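Ribosome hibernation protein YHBH (Vibrio cholerae serotype O1, PDB 4HEI) probably binds the small ribosomal subunit and inhibits translation in stationary phase, associating with 100S ribosomes, the dimers of 70S particles. Local coordinates at residues T53-N57 with Q58-H62; D67-M70 with Y71-I74. All blocks are in the same frame, centred on the assembly; numbering follows the deposited sequence.

Interaction 1: T53-N57 with Q58-H62. With 3CO (cobalt (III) ion), chain D; 3CO (cobalt (III) ion), chain C.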
loop_
_atom_site.group_PDB
_atom_site.type_symbol
_atom_site.label_atom_id
_atom_site.label_comp_id
_atom_site.label_asym_id
_atom_site.label_seq_id
_atom_site.Cartn_x
_atom_site.Cartn_y
_atom_site.Cartn_z
ATOM N N THR A 53 2.271 2.478 -4.717
ATOM C CA THR A 53 2.377 3.771 -5.360
ATOM C C THR A 53 0.955 4.292 -5.437
ATOM O O THR A 53 0.078 3.636 -6.011
ATOM C CB THR A 53 2.943 3.676 -6.799
ATOM O OG1 THR A 53 4.213 3.014 -6.775
ATOM C CG2 THR A 53 3.131 5.071 -7.385
ATOM N N LEU A 54 0.720 5.443 -4.828
ATOM C CA LEU A 54 -0.600 6.051 -4.848
ATOM C C LEU A 54 -0.538 7.294 -5.730
ATOM O O LEU A 54 0.326 8.158 -5.552
ATOM C CB LEU A 54 -1.033 6.453 -3.437
ATOM C CG LEU A 54 -0.884 5.474 -2.268
ATOM C CD1 LEU A 54 -1.665 6.011 -1.071
ATOM C CD2 LEU A 54 -1.381 4.100 -2.651
ATOM N N HIS A 55 -1.443 7.369 -6.693
ATOM C CA HIS A 55 -1.498 8.510 -7.590
ATOM C C HIS A 55 -2.631 9.402 -7.109
ATOM O O HIS A 55 -3.808 9.068 -7.251
ATOM C CB HIS A 55 -1.730 8.016 -9.012
ATOM C CG HIS A 55 -0.658 7.086 -9.503
ATOM N ND1 HIS A 55 0.395 7.506 -10.289
ATOM C CD2 HIS A 55 -0.451 5.767 -9.272
ATOM C CE1 HIS A 55 1.205 6.486 -10.520
ATOM N NE2 HIS A 55 0.714 5.419 -9.913
ATOM N N VAL A 56 -2.253 10.529 -6.518
ATOM C CA VAL A 56 -3.207 11.486 -5.974
ATOM C C VAL A 56 -3.184 12.764 -6.804
ATOM O O VAL A 56 -2.358 12.916 -7.704
ATOM C CB VAL A 56 -2.860 11.828 -4.506
ATOM C CG1 VAL A 56 -2.803 10.555 -3.672
ATOM C CG2 VAL A 56 -1.523 12.550 -4.442
ATOM N N ASN A 57 -4.091 13.687 -6.503
ATOM C CA ASN A 57 -4.150 14.935 -7.248
ATOM C C ASN A 57 -2.824 15.694 -7.281
ATOM O O ASN A 57 -2.350 16.203 -6.264
ATOM C CB ASN A 57 -5.265 15.826 -6.692
ATOM C CG ASN A 57 -6.634 15.460 -7.249
ATOM O OD1 ASN A 57 -7.054 14.302 -7.191
ATOM N ND2 ASN A 57 -7.335 16.449 -7.795
ATOM N N GLN A 58 -2.227 15.739 -8.467
ATOM C CA GLN A 58 -0.967 16.437 -8.700
ATOM C C GLN A 58 0.241 15.889 -7.943
ATOM O O GLN A 58 1.189 16.627 -7.676
ATOM C CB GLN A 58 -1.129 17.923 -8.374
ATOM C CG GLN A 58 -2.252 18.600 -9.135
ATOM C CD GLN A 58 -2.428 20.051 -8.739
ATOM O OE1 GLN A 58 -2.595 20.368 -7.560
ATOM N NE2 GLN A 58 -2.395 20.944 -9.725
ATOM N N ALA A 59 0.222 14.605 -7.597
ATOM C CA ALA A 59 1.357 14.028 -6.888
ATOM C C ALA A 59 1.312 12.511 -6.760
ATOM O O ALA A 59 0.310 11.874 -7.060
ATOM C CB ALA A 59 1.477 14.658 -5.506
ATOM N N GLU A 60 2.432 11.952 -6.322
ATOM C CA GLU A 60 2.563 10.521 -6.111
ATOM C C GLU A 60 3.093 10.276 -4.724
ATOM O O GLU A 60 3.922 11.033 -4.220
ATOM C CB GLU A 60 3.550 9.891 -7.089
ATOM C CG GLU A 60 2.994 9.528 -8.429
ATOM C CD GLU A 60 4.044 8.845 -9.281
ATOM O OE1 GLU A 60 5.172 9.368 -9.351
ATOM O OE2 GLU A 60 3.746 7.791 -9.870
ATOM N N ILE A 61 2.612 9.199 -4.125
ATOM C CA ILE A 61 3.031 8.773 -2.809
ATOM C C ILE A 61 3.561 7.367 -3.045
ATOM O O ILE A 61 2.860 6.511 -3.606
ATOM C CB ILE A 61 1.844 8.728 -1.824
ATOM C CG1 ILE A 61 1.258 10.134 -1.660
ATOM C CG2 ILE A 61 2.298 8.167 -0.479
ATOM C CD1 ILE A 61 2.238 11.147 -1.111
ATOM N N HIS A 62 4.805 7.138 -2.643
ATOM C CA HIS A 62 5.425 5.838 -2.842
ATOM C C HIS A 62 6.188 5.392 -1.606
ATOM O O HIS A 62 6.815 6.204 -0.921
ATOM C CB HIS A 62 6.360 5.894 -4.071
ATOM C CG HIS A 62 7.261 4.703 -4.217
ATOM N ND1 HIS A 62 8.480 4.610 -3.581
ATOM C CD2 HIS A 62 7.113 3.550 -4.912
ATOM C CE1 HIS A 62 9.043 3.451 -3.874
ATOM N NE2 HIS A 62 8.235 2.787 -4.680
HETATM CO CO 3CO D . 0.662 8.955 -11.665
HETATM CO CO 3CO C . 8.474 0.860 -5.406
#

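Interaction 2: D67-M70 with Y71-I74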
loop_
_atom_site.group_PDB
_atom_site.type_symbol
_atom_site.label_atom_id
_atom_site.label_comp_id
_atom_site.label_asym_id
_atom_site.label_seq_id
_atom_site.Cartn_x
_atom_site.Cartn_y
_atom_site.Cartn_z
ATOM N N ASP A 67 9.068 -7.257 6.132
ATOM C CA ASP A 67 8.927 -7.934 7.409
ATOM C C ASP A 67 9.045 -9.435 7.181
ATOM O O ASP A 67 9.037 -9.897 6.040
ATOM C CB ASP A 67 7.544 -7.576 7.981
ATOM C CG ASP A 67 7.389 -7.952 9.440
ATOM O OD1 ASP A 67 7.085 -9.128 9.736
ATOM O OD2 ASP A 67 7.577 -7.056 10.285
ATOM N N GLU A 68 9.182 -10.203 8.258
ATOM C CA GLU A 68 9.245 -11.648 8.106
ATOM C C GLU A 68 7.823 -12.130 7.810
ATOM O O GLU A 68 7.631 -13.207 7.247
ATOM C CB GLU A 68 9.798 -12.315 9.374
ATOM C CG GLU A 68 11.328 -12.296 9.456
ATOM C CD GLU A 68 11.872 -12.984 10.695
ATOM O OE1 GLU A 68 11.476 -14.138 10.964
ATOM O OE2 GLU A 68 12.707 -12.373 11.398
ATOM N N ASN A 69 6.831 -11.316 8.181
ATOM C CA ASN A 69 5.424 -11.651 7.934
ATOM C C ASN A 69 4.813 -10.632 6.960
ATOM O O ASN A 69 4.889 -9.431 7.185
ATOM C CB ASN A 69 4.638 -11.652 9.250
ATOM C CG ASN A 69 3.167 -11.964 9.052
ATOM O OD1 ASN A 69 2.365 -11.076 8.764
ATOM N ND2 ASN A 69 2.811 -13.234 9.188
ATOM N N MET A 70 4.203 -11.120 5.885
ATOM C CA MET A 70 3.617 -10.244 4.868
ATOM C C MET A 70 2.524 -9.307 5.373
ATOM O O MET A 70 2.468 -8.146 4.984
ATOM C CB MET A 70 3.082 -11.075 3.698
ATOM C CG MET A 70 2.556 -10.242 2.528
ATOM S SD MET A 70 3.802 -9.101 1.860
ATOM C CE MET A 70 4.726 -10.207 0.838
ATOM N N TYR A 71 1.653 -9.796 6.245
ATOM C CA TYR A 71 0.593 -8.943 6.756
ATOM C C TYR A 71 1.176 -7.816 7.591
ATOM O O TYR A 71 0.682 -6.689 7.561
ATOM C CB TYR A 71 -0.406 -9.779 7.558
ATOM C CG TYR A 71 -1.239 -10.681 6.677
ATOM C CD1 TYR A 71 -2.428 -10.229 6.109
ATOM C CD2 TYR A 71 -0.819 -11.976 6.385
ATOM C CE1 TYR A 71 -3.181 -11.039 5.275
ATOM C CE2 TYR A 71 -1.565 -12.801 5.549
ATOM C CZ TYR A 71 -2.745 -12.329 4.998
ATOM O OH TYR A 71 -3.483 -13.141 4.176
ATOM N N ALA A 72 2.242 -8.112 8.329
ATOM C CA ALA A 72 2.903 -7.100 9.141
ATOM C C ALA A 72 3.592 -6.113 8.194
ATOM O O ALA A 72 3.671 -4.917 8.472
ATOM C CB ALA A 72 3.931 -7.751 10.059
ATOM N N ALA A 73 4.095 -6.628 7.077
ATOM C CA ALA A 73 4.757 -5.780 6.087
ATOM C C ALA A 73 3.743 -4.779 5.534
ATOM O O ALA A 73 4.030 -3.588 5.406
ATOM C CB ALA A 73 5.324 -6.636 4.955
ATOM N N ILE A 74 2.551 -5.270 5.213
ATOM C CA ILE A 74 1.502 -4.411 4.684
ATOM C C ILE A 74 1.111 -3.345 5.700
ATOM O O ILE A 74 0.902 -2.190 5.341
ATOM C CB ILE A 74 0.266 -5.240 4.280
ATOM C CG1 ILE A 74 0.634 -6.153 3.105
ATOM C CG2 ILE A 74 -0.889 -4.320 3.897
ATOM C CD1 ILE A 74 -0.374 -7.247 2.844
#

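Interaction 1: T53-N57 with Q58-H62
Four backbone hydrogen bonds tie Leu-54 to Ile-61 and Val-56 to Ala-59. The shortest and straightest runs from Leu-54 N to Ile-61 O, 2.7 Å with an N-H...O angle of 172°; Ile-61 N returns to Leu-54 O, and both donors of this pair lie in the carbonyl plane. Val-56 N to Ala-59 O is the most bent. In the bond that closes the turn, Ala-59 N meets Val-56 O at 3.1 Å, with the donor standing above the carbonyl plane. The non-hydrogen-bonded pair His-55/Glu-60 lies between these two pairs, and Thr-53/His-62 lies beyond Leu-54/Ile-61, away from the turn; CA-H...O contacts run from Thr-53 to Ile-61 O and from Glu-60 to Leu-54 O.

This is the tip of the antiparallel beta hairpin 47-56/59-67, closed by a type II turn from Val-56 to Ala-59, within the beta-alpha-beta-beta-beta-alpha fold shared with YfiA. Gln-58 takes the left-handed conformation that the turn demands.

Apolar contacts occupy the face toward helix 70-91. Leu-54 CB meets Ile-61 CB at 4.0 Å, while Val-56 CG2, set between its own backbone N and carbonyl carbon, touches Ala-59 CB at 3.8 Å. Leu-85, Leu-81 and His-88 of the helix cover this layer.

Polar and metal contacts take the other face. His-55 and Glu-60 lie side by side and point the same way, ring and carboxylate planes 47° apart; Glu-60 OE2 comes within 2.9 Å of His-55 CE1. His-55 ND1 binds one cobalt ion at 2.0 Å, and the negative charge nearby may favour the bound cation. With CG anti to the backbone N (chi1 168°), the His-62 ring presents CD2 at its edge to Thr-53 OG1, in plane, and binds a second cobalt through NE2 at 2.1 Å; His-64 NE2 is another ligand of that ion.

Interaction 2: D67-M70 with Y71-I74
Asn-69 caps the start of helix 70-91, its side chain accepting a hydrogen bond from Ala-72 N at the N-cap position. Followed outward, its CB lies 4.0 Å from Ala-72 CB. CG stands anti to the backbone N (chi1 179°), which carries the amide round toward the first turn, about equally far from the backbone nitrogens of Tyr-71 and Ala-72. At the tip OD1 receives Ala-72 N at 3.0 Å, in the carbonyl plane and on a lone pair, with an N-H...O angle of 150°. The same oxygen approaches Tyr-71 CB to 3.3 Å and lies at the edge of the tyrosine ring, whose OH is hydrogen-bonded to Ser-15. The main chain of Asn-69 begins the regular helical pattern, since its O accepts from Ala-73 N; Met-70 O accepts from Ile-74 N in turn.

A second turn positions the cap. Asp-67 OD1 accepts from Asn-69 N at 2.7 Å through its anti lone pair, an Asx turn that bends the chain from strand 59-67 into the helix. On the buried flank Met-70, folded at chi2 and chi3, brings CG to 4.2 Å from Ile-74 CD1, and both side chains also touch Leu-41 of strand 34-44. The Asp-67 carboxylate lies against the first helical turn, where Asp-67 OD1 is 3.5 Å from Ala-72 CB.

How the interactions relate
Strand 59-67 and helix 70-91 connect the two contacts: interaction 1 closes the hairpin where that strand begins, and interaction 2 turns the chain where it ends. Their centres are 23 Å apart, on opposite sides of the chain's centre, and their nearest atoms about 10 Å apart, so they do not touch. The helix capped in interaction 2 runs back over the sheet, and its later turns pack on the apolar face of interaction 1. Metal binding belongs to interaction 1; in interaction 2 the side chain of Ala-73 is still about 13 Å from a cobalt ion.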